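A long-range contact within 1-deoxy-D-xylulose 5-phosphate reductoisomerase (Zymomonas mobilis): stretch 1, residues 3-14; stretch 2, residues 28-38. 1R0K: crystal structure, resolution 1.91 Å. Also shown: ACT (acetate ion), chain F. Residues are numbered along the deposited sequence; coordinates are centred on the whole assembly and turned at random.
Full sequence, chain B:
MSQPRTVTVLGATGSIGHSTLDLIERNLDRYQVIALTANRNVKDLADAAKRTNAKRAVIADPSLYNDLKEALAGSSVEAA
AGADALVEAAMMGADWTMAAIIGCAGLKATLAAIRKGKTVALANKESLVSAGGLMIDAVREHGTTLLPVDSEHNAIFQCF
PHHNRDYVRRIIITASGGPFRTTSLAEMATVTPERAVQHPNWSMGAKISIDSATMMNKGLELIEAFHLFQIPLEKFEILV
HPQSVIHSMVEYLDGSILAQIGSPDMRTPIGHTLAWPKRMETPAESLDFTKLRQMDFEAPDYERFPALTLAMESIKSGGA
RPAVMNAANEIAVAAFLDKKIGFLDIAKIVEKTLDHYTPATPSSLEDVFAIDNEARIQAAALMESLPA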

ATOM      1  N   GLN B   3      27.045 -16.871   1.335  1.00 43.23           N
ATOM      2  CA  GLN B   3      27.750 -16.785   0.023  1.00 42.47           C
ATOM      3  C   GLN B   3      27.132 -15.670  -0.820  1.00 40.34           C
ATOM      4  O   GLN B   3      25.938 -15.383  -0.707  1.00 40.90           O
ATOM      5  CB  GLN B   3      27.635 -18.119  -0.714  1.00 45.29           C
ATOM      6  CG  GLN B   3      28.721 -18.359  -1.744  1.00 49.54           C
ATOM      7  CD  GLN B   3      28.541 -19.670  -2.478  1.00 52.87           C
ATOM      8  OE1 GLN B   3      28.325 -20.714  -1.860  1.00 55.25           O
ATOM      9  NE2 GLN B   3      28.633 -19.625  -3.803  1.00 54.23           N
ATOM     10  N   PRO B   4      27.940 -15.021  -1.673  1.00 37.60           N
ATOM     11  CA  PRO B   4      27.453 -13.933  -2.529  1.00 34.70           C
ATOM     12  C   PRO B   4      26.407 -14.397  -3.540  1.00 31.45           C
ATOM     13  O   PRO B   4      26.514 -15.488  -4.098  1.00 30.67           O
ATOM     14  CB  PRO B   4      28.722 -13.441  -3.224  1.00 35.65           C
ATOM     15  CG  PRO B   4      29.804 -13.785  -2.249  1.00 36.86           C
ATOM     16  CD  PRO B   4      29.399 -15.162  -1.797  1.00 37.20           C
ATOM     17  N   ARG B   5      25.400 -13.563  -3.770  1.00 27.72           N
ATOM     18  CA  ARG B   5      24.357 -13.887  -4.731  1.00 22.18           C
ATOM     19  C   ARG B   5      24.851 -13.401  -6.091  1.00 18.84           C
ATOM     20  O   ARG B   5      25.297 -12.259  -6.219  1.00 17.34           O
ATOM     21  CB  ARG B   5      23.060 -13.173  -4.357  1.00 22.16           C
ATOM     22  CG  ARG B   5      21.872 -13.573  -5.210  1.00 21.67           C
ATOM     23  CD  ARG B   5      20.653 -12.722  -4.889  1.00 21.24           C
ATOM     24  NE  ARG B   5      19.458 -13.226  -5.553  1.00 18.30           N
ATOM     25  CZ  ARG B   5      18.298 -12.582  -5.597  1.00 16.92           C
ATOM     26  NH1 ARG B   5      18.173 -11.398  -5.015  1.00 15.03           N
ATOM     27  NH2 ARG B   5      17.263 -13.128  -6.219  1.00 15.66           N
ATOM     28  N   THR B   6      24.777 -14.262  -7.101  1.00 15.39           N
ATOM     29  CA  THR B   6      25.240 -13.906  -8.438  1.00 15.59           C
ATOM     30  C   THR B   6      24.223 -13.076  -9.222  1.00 16.41           C
ATOM     31  O   THR B   6      23.027 -13.380  -9.230  1.00 14.96           O
ATOM     32  CB  THR B   6      25.597 -15.168  -9.252  1.00 16.32           C
ATOM     33  OG1 THR B   6      24.466 -16.051  -9.302  1.00 15.83           O
ATOM     34  CG2 THR B   6      26.768 -15.895  -8.605  1.00 18.21           C
ATOM     35  N   VAL B   7      24.710 -12.032  -9.885  1.00 13.73           N
ATOM     36  CA  VAL B   7      23.844 -11.152 -10.655  1.00 13.47           C
ATOM     37  C   VAL B   7      24.366 -10.829 -12.050  1.00 13.75           C
ATOM     38  O   VAL B   7      25.575 -10.713 -12.277  1.00 13.19           O
ATOM     39  CB  VAL B   7      23.617  -9.815  -9.921  1.00 13.65           C
ATOM     40  CG1 VAL B   7      23.000 -10.064  -8.561  1.00 12.47           C
ATOM     41  CG2 VAL B   7      24.936  -9.066  -9.775  1.00 16.51           C
ATOM     42  N   THR B   8      23.434 -10.691 -12.984  1.00 11.19           N
ATOM     43  CA  THR B   8      23.756 -10.340 -14.356  1.00 11.61           C
ATOM     44  C   THR B   8      22.859  -9.185 -14.759  1.00 12.44           C
ATOM     45  O   THR B   8      21.660  -9.185 -14.468  1.00 12.69           O
ATOM     46  CB  THR B   8      23.538 -11.524 -15.318  1.00 12.73           C
ATOM     47  OG1 THR B   8      24.648 -12.423 -15.221  1.00 12.41           O
ATOM     48  CG2 THR B   8      23.405 -11.040 -16.754  1.00 12.66           C
ATOM     49  N   VAL B   9      23.448  -8.193 -15.412  1.00 12.21           N
ATOM     50  CA  VAL B   9      22.689  -7.040 -15.855  1.00 13.45           C
ATOM     51  C   VAL B   9      22.740  -6.944 -17.374  1.00 13.87           C
ATOM     52  O   VAL B   9      23.790  -6.669 -17.959  1.00 11.73           O
ATOM     53  CB  VAL B   9      23.238  -5.739 -15.251  1.00 13.90           C
ATOM     54  CG1 VAL B   9      22.345  -4.561 -15.646  1.00 14.85           C
ATOM     55  CG2 VAL B   9      23.325  -5.868 -13.740  1.00 14.89           C
ATOM     56  N   LEU B  10      21.602  -7.203 -18.003  1.00 12.70           N
ATOM     57  CA  LEU B  10      21.488  -7.124 -19.453  1.00 14.47           C
ATOM     58  C   LEU B  10      21.065  -5.684 -19.747  1.00 15.32           C
ATOM     59  O   LEU B  10      19.954  -5.284 -19.413  1.00 15.01           O
ATOM     60  CB  LEU B  10      20.428  -8.113 -19.945  1.00 13.84           C
ATOM     61  CG  LEU B  10      20.624  -9.557 -19.468  1.00 15.15           C
ATOM     62  CD1 LEU B  10      19.466 -10.405 -19.956  1.00 14.70           C
ATOM     63  CD2 LEU B  10      21.962 -10.110 -19.991  1.00 13.63           C
ATOM     64  N   GLY B  11      21.959  -4.912 -20.361  1.00 15.63           N
ATOM     65  CA  GLY B  11      21.668  -3.517 -20.654  1.00 15.66           C
ATOM     66  C   GLY B  11      22.081  -2.719 -19.429  1.00 16.85           C
ATOM     67  O   GLY B  11      21.272  -2.031 -18.812  1.00 17.03           O
ATOM     68  N   ALA B  12      23.361  -2.812 -19.081  1.00 15.54           N
ATOM     69  CA  ALA B  12      23.891  -2.152 -17.897  1.00 15.03           C
ATOM     70  C   ALA B  12      24.326  -0.703 -18.058  1.00 15.73           C
ATOM     71  O   ALA B  12      24.714  -0.072 -17.079  1.00 15.72           O
ATOM     72  CB  ALA B  12      25.051  -2.967 -17.350  1.00 14.36           C
ATOM     73  N   THR B  13      24.258  -0.170 -19.274  1.00 16.14           N
ATOM     74  CA  THR B  13      24.696   1.204 -19.509  1.00 19.20           C
ATOM     75  C   THR B  13      23.579   2.221 -19.694  1.00 19.26           C
ATOM     76  O   THR B  13      23.837   3.423 -19.765  1.00 20.10           O
ATOM     77  CB  THR B  13      25.631   1.268 -20.720  1.00 19.73           C
ATOM     78  OG1 THR B  13      24.969   0.707 -21.856  1.00 18.52           O
ATOM     79  CG2 THR B  13      26.914   0.477 -20.439  1.00 21.97           C
ATOM     80  N   GLY B  14      22.341   1.746 -19.778  1.00 19.02           N
ATOM     81  CA  GLY B  14      21.219   2.656 -19.921  1.00 17.77           C
ATOM     82  C   GLY B  14      20.902   3.209 -18.543  1.00 16.76           C
ATOM     83  O   GLY B  14      21.656   2.959 -17.605  1.00 15.90           O
ATOM     84  N   LEU B  28      28.771  -4.983  -2.855  1.00 17.91           N
ATOM     85  CA  LEU B  28      29.597  -5.987  -3.501  1.00 17.77           C
ATOM     86  C   LEU B  28      29.893  -7.165  -2.587  1.00 19.21           C
ATOM     87  O   LEU B  28      30.353  -8.210  -3.041  1.00 18.42           O
ATOM     88  CB  LEU B  28      30.895  -5.352  -4.005  1.00 17.79           C
ATOM     89  CG  LEU B  28      30.662  -4.431  -5.205  1.00 16.50           C
ATOM     90  CD1 LEU B  28      31.968  -3.755  -5.614  1.00 15.10           C
ATOM     91  CD2 LEU B  28      30.083  -5.253  -6.355  1.00 12.80           C
ATOM     92  N   ASP B  29      29.622  -7.004  -1.297  1.00 20.85           N
ATOM     93  CA  ASP B  29      29.851  -8.096  -0.359  1.00 22.82           C
ATOM     94  C   ASP B  29      28.642  -9.031  -0.386  1.00 22.62           C
ATOM     95  O   ASP B  29      28.693 -10.148   0.131  1.00 22.35           O
ATOM     96  CB  ASP B  29      30.060  -7.552   1.060  1.00 24.87           C
ATOM     97  CG  ASP B  29      28.838  -6.833   1.599  1.00 26.37           C
ATOM     98  OD1 ASP B  29      28.347  -5.897   0.931  1.00 28.68           O
ATOM     99  OD2 ASP B  29      28.373  -7.201   2.698  1.00 32.05           O
ATOM    100  N   ARG B  30      27.560  -8.568  -1.007  1.00 22.00           N
ATOM    101  CA  ARG B  30      26.324  -9.346  -1.102  1.00 21.85           C
ATOM    102  C   ARG B  30      26.080  -9.879  -2.514  1.00 20.88           C
ATOM    103  O   ARG B  30      25.399 -10.890  -2.697  1.00 18.61           O
ATOM    104  CB  ARG B  30      25.128  -8.478  -0.685  1.00 24.78           C
ATOM    105  CG  ARG B  30      25.036  -8.183   0.810  1.00 30.49           C
ATOM    106  CD  ARG B  30      24.081  -7.022   1.099  1.00 32.06           C
ATOM    107  NE  ARG B  30      22.797  -7.169   0.416  1.00 35.29           N
ATOM    108  CZ  ARG B  30      21.857  -6.225   0.363  1.00 37.00           C
ATOM    109  NH1 ARG B  30      22.048  -5.051   0.957  1.00 34.45           N
ATOM    110  NH2 ARG B  30      20.725  -6.450  -0.296  1.00 34.48           N
ATOM    111  N   TYR B  31      26.645  -9.199  -3.507  1.00 20.22           N
ATOM    112  CA  TYR B  31      26.457  -9.589  -4.896  1.00 19.40           C
ATOM    113  C   TYR B  31      27.729  -9.814  -5.691  1.00 19.49           C
ATOM    114  O   TYR B  31      28.691  -9.057  -5.577  1.00 20.78           O
ATOM    115  CB  TYR B  31      25.619  -8.532  -5.617  1.00 18.97           C
ATOM    116  CG  TYR B  31      24.300  -8.262  -4.943  1.00 21.04           C
ATOM    117  CD1 TYR B  31      24.067  -7.055  -4.287  1.00 20.10           C
ATOM    118  CD2 TYR B  31      23.296  -9.227  -4.930  1.00 18.52           C
ATOM    119  CE1 TYR B  31      22.865  -6.815  -3.629  1.00 20.70           C
ATOM    120  CE2 TYR B  31      22.089  -8.997  -4.276  1.00 21.10           C
ATOM    121  CZ  TYR B  31      21.880  -7.790  -3.627  1.00 20.29           C
ATOM    122  OH  TYR B  31      20.689  -7.566  -2.971  1.00 20.63           O
ATOM    123  N   GLN B  32      27.705 -10.856  -6.516  1.00 19.13           N
ATOM    124  CA  GLN B  32      28.820 -11.210  -7.383  1.00 19.76           C
ATOM    125  C   GLN B  32      28.354 -11.060  -8.830  1.00 18.49           C
ATOM    126  O   GLN B  32      27.470 -11.782  -9.289  1.00 16.90           O
ATOM    127  CB  GLN B  32      29.258 -12.652  -7.123  1.00 22.81           C
ATOM    128  CG  GLN B  32      30.078 -13.254  -8.251  1.00 29.84           C
ATOM    129  CD  GLN B  32      30.708 -14.577  -7.871  1.00 33.17           C
ATOM    130  OE1 GLN B  32      30.046 -15.464  -7.323  1.00 34.18           O
ATOM    131  NE2 GLN B  32      31.996 -14.722  -8.166  1.00 36.64           N
ATOM    132  N   VAL B  33      28.952 -10.115  -9.544  1.00 17.15           N
ATOM    133  CA  VAL B  33      28.576  -9.864 -10.924  1.00 17.44           C
ATOM    134  C   VAL B  33      29.102 -10.910 -11.895  1.00 18.32           C
ATOM    135  O   VAL B  33      30.306 -11.141 -11.983  1.00 17.91           O
ATOM    136  CB  VAL B  33      29.068  -8.486 -11.379  1.00 17.88           C
ATOM    137  CG1 VAL B  33      28.678  -8.244 -12.827  1.00 15.85           C
ATOM    138  CG2 VAL B  33      28.475  -7.410 -10.486  1.00 18.21           C
ATOM    139  N   ILE B  34      28.188 -11.540 -12.625  1.00 15.99           N
ATOM    140  CA  ILE B  34      28.562 -12.538 -13.611  1.00 16.88           C
ATOM    141  C   ILE B  34      28.788 -11.830 -14.941  1.00 16.28           C
ATOM    142  O   ILE B  34      29.925 -11.615 -15.354  1.00 16.72           O
ATOM    143  CB  ILE B  34      27.456 -13.607 -13.783  1.00 18.49           C
ATOM    144  CG1 ILE B  34      27.195 -14.311 -12.449  1.00 20.27           C
ATOM    145  CG2 ILE B  34      27.877 -14.632 -14.833  1.00 19.52           C
ATOM    146  CD1 ILE B  34      28.406 -15.016 -11.874  1.00 23.60           C
ATOM    147  N   ALA B  35      27.707 -11.450 -15.610  1.00 14.92           N
ATOM    148  CA  ALA B  35      27.838 -10.770 -16.888  1.00 14.45           C
ATOM    149  C   ALA B  35      27.175  -9.405 -16.917  1.00 14.28           C
ATOM    150  O   ALA B  35      26.187  -9.157 -16.227  1.00 13.58           O
ATOM    151  CB  ALA B  35      27.268 -11.635 -17.999  1.00 13.62           C
ATOM    152  N   LEU B  36      27.752  -8.514 -17.713  1.00 14.63           N
ATOM    153  CA  LEU B  36      27.207  -7.182 -17.916  1.00 13.65           C
ATOM    154  C   LEU B  36      27.188  -7.027 -19.425  1.00 14.39           C
ATOM    155  O   LEU B  36      28.112  -7.472 -20.102  1.00 15.03           O
ATOM    156  CB  LEU B  36      28.110  -6.106 -17.308  1.00 14.20           C
ATOM    157  CG  LEU B  36      28.306  -6.069 -15.792  1.00 14.50           C
ATOM    158  CD1 LEU B  36      29.116  -4.824 -15.445  1.00 14.23           C
ATOM    159  CD2 LEU B  36      26.955  -6.045 -15.071  1.00 11.50           C
ATOM    160  N   THR B  37      26.139  -6.421 -19.964  1.00 14.37           N
ATOM    161  CA  THR B  37      26.081  -6.235 -21.405  1.00 15.16           C
ATOM    162  C   THR B  37      25.677  -4.809 -21.715  1.00 17.25           C
ATOM    163  O   THR B  37      25.068  -4.132 -20.889  1.00 16.07           O
ATOM    164  CB  THR B  37      25.054  -7.166 -22.070  1.00 15.91           C
ATOM    165  OG1 THR B  37      23.735  -6.632 -21.895  1.00 13.94           O
ATOM    166  CG2 THR B  37      25.128  -8.559 -21.464  1.00 13.27           C
ATOM    167  N   ALA B  38      26.033  -4.356 -22.909  1.00 18.40           N
ATOM    168  CA  ALA B  38      25.685  -3.018 -23.358  1.00 19.74           C
ATOM    169  C   ALA B  38      25.400  -3.118 -24.849  1.00 21.60           C
ATOM    170  O   ALA B  38      25.567  -4.181 -25.445  1.00 19.99           O
ATOM    171  CB  ALA B  38      26.832  -2.050 -23.092  1.00 18.72           C
TER
HETATM  172  C   ACT F1302      24.136   1.569 -25.008  1.00 44.93           C
HETATM  173  O   ACT F1302      25.066   0.761 -24.577  1.00 45.03           O
HETATM  174  OXT ACT F1302      24.012   1.998 -26.201  1.00 46.11           O
HETATM  175  CH3 ACT F1302      23.074   2.090 -24.094  1.00 45.02           C
HETATM  176  O   HOH W   1      19.496 -10.170  -2.734  1.00 24.56           O

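Strands 5-10 and 31-38 pair in parallel, burying 844 Å² between the two stretches. At the leading end, P4 lays its ring against the side chain of Q32 (CB to CB 4.0 Å); the backbone ladder begins at R5. There R5 N donates to R30 O (2.9 Å) and R5 O accepts from Q32 N (2.8 Å). The extended R5 side chain runs beside Y31, and a water links their polar ends, 2.9 Å from both R5 NH1 and Y31 OH.

T6 faces the other way, its CG2 3.5 Å from Q32 OE1 and its CB 3.7 Å from I34 CG1. V7 returns to the face of R5 and Y31. Its N donates to Q32 O and its O accepts from I34 N, both at 2.8 Å, while its CG1 lies 3.7 Å from Y31 CD2 and its CG2 4.0 Å from V33 CG2. Branched and apolar, valine suits this buried site.

A beta bulge then shifts the register by one residue. T8 uses its hydroxyl to serve the extra backbone amide, A35 N donating to T8 OG1 at 3.2 Å. Regular pairing resumes at V9, whose N donates to A35 O (3.0 Å) and whose O accepts from T37 N (3.1 Å); its CB packs 3.7 Å from L36 CD2. On the opposite face, L10 CD2 meets T37 CG2 at 3.8 Å.

Beyond the strand, T37 anchors the turn. G11 N donates to T37 OG1 (2.9 Å), and A12 N to T37 O (2.8 Å). G11 adopts positive phi, where a CB would jam against the preceding carbonyl. A12 directs its small methyl toward stretch 2, with CB 4.3 Å from L36 CD2. Finally, T13 OG1 lies 3.5 Å from A38 CB and donates to acetate O at 2.7 Å.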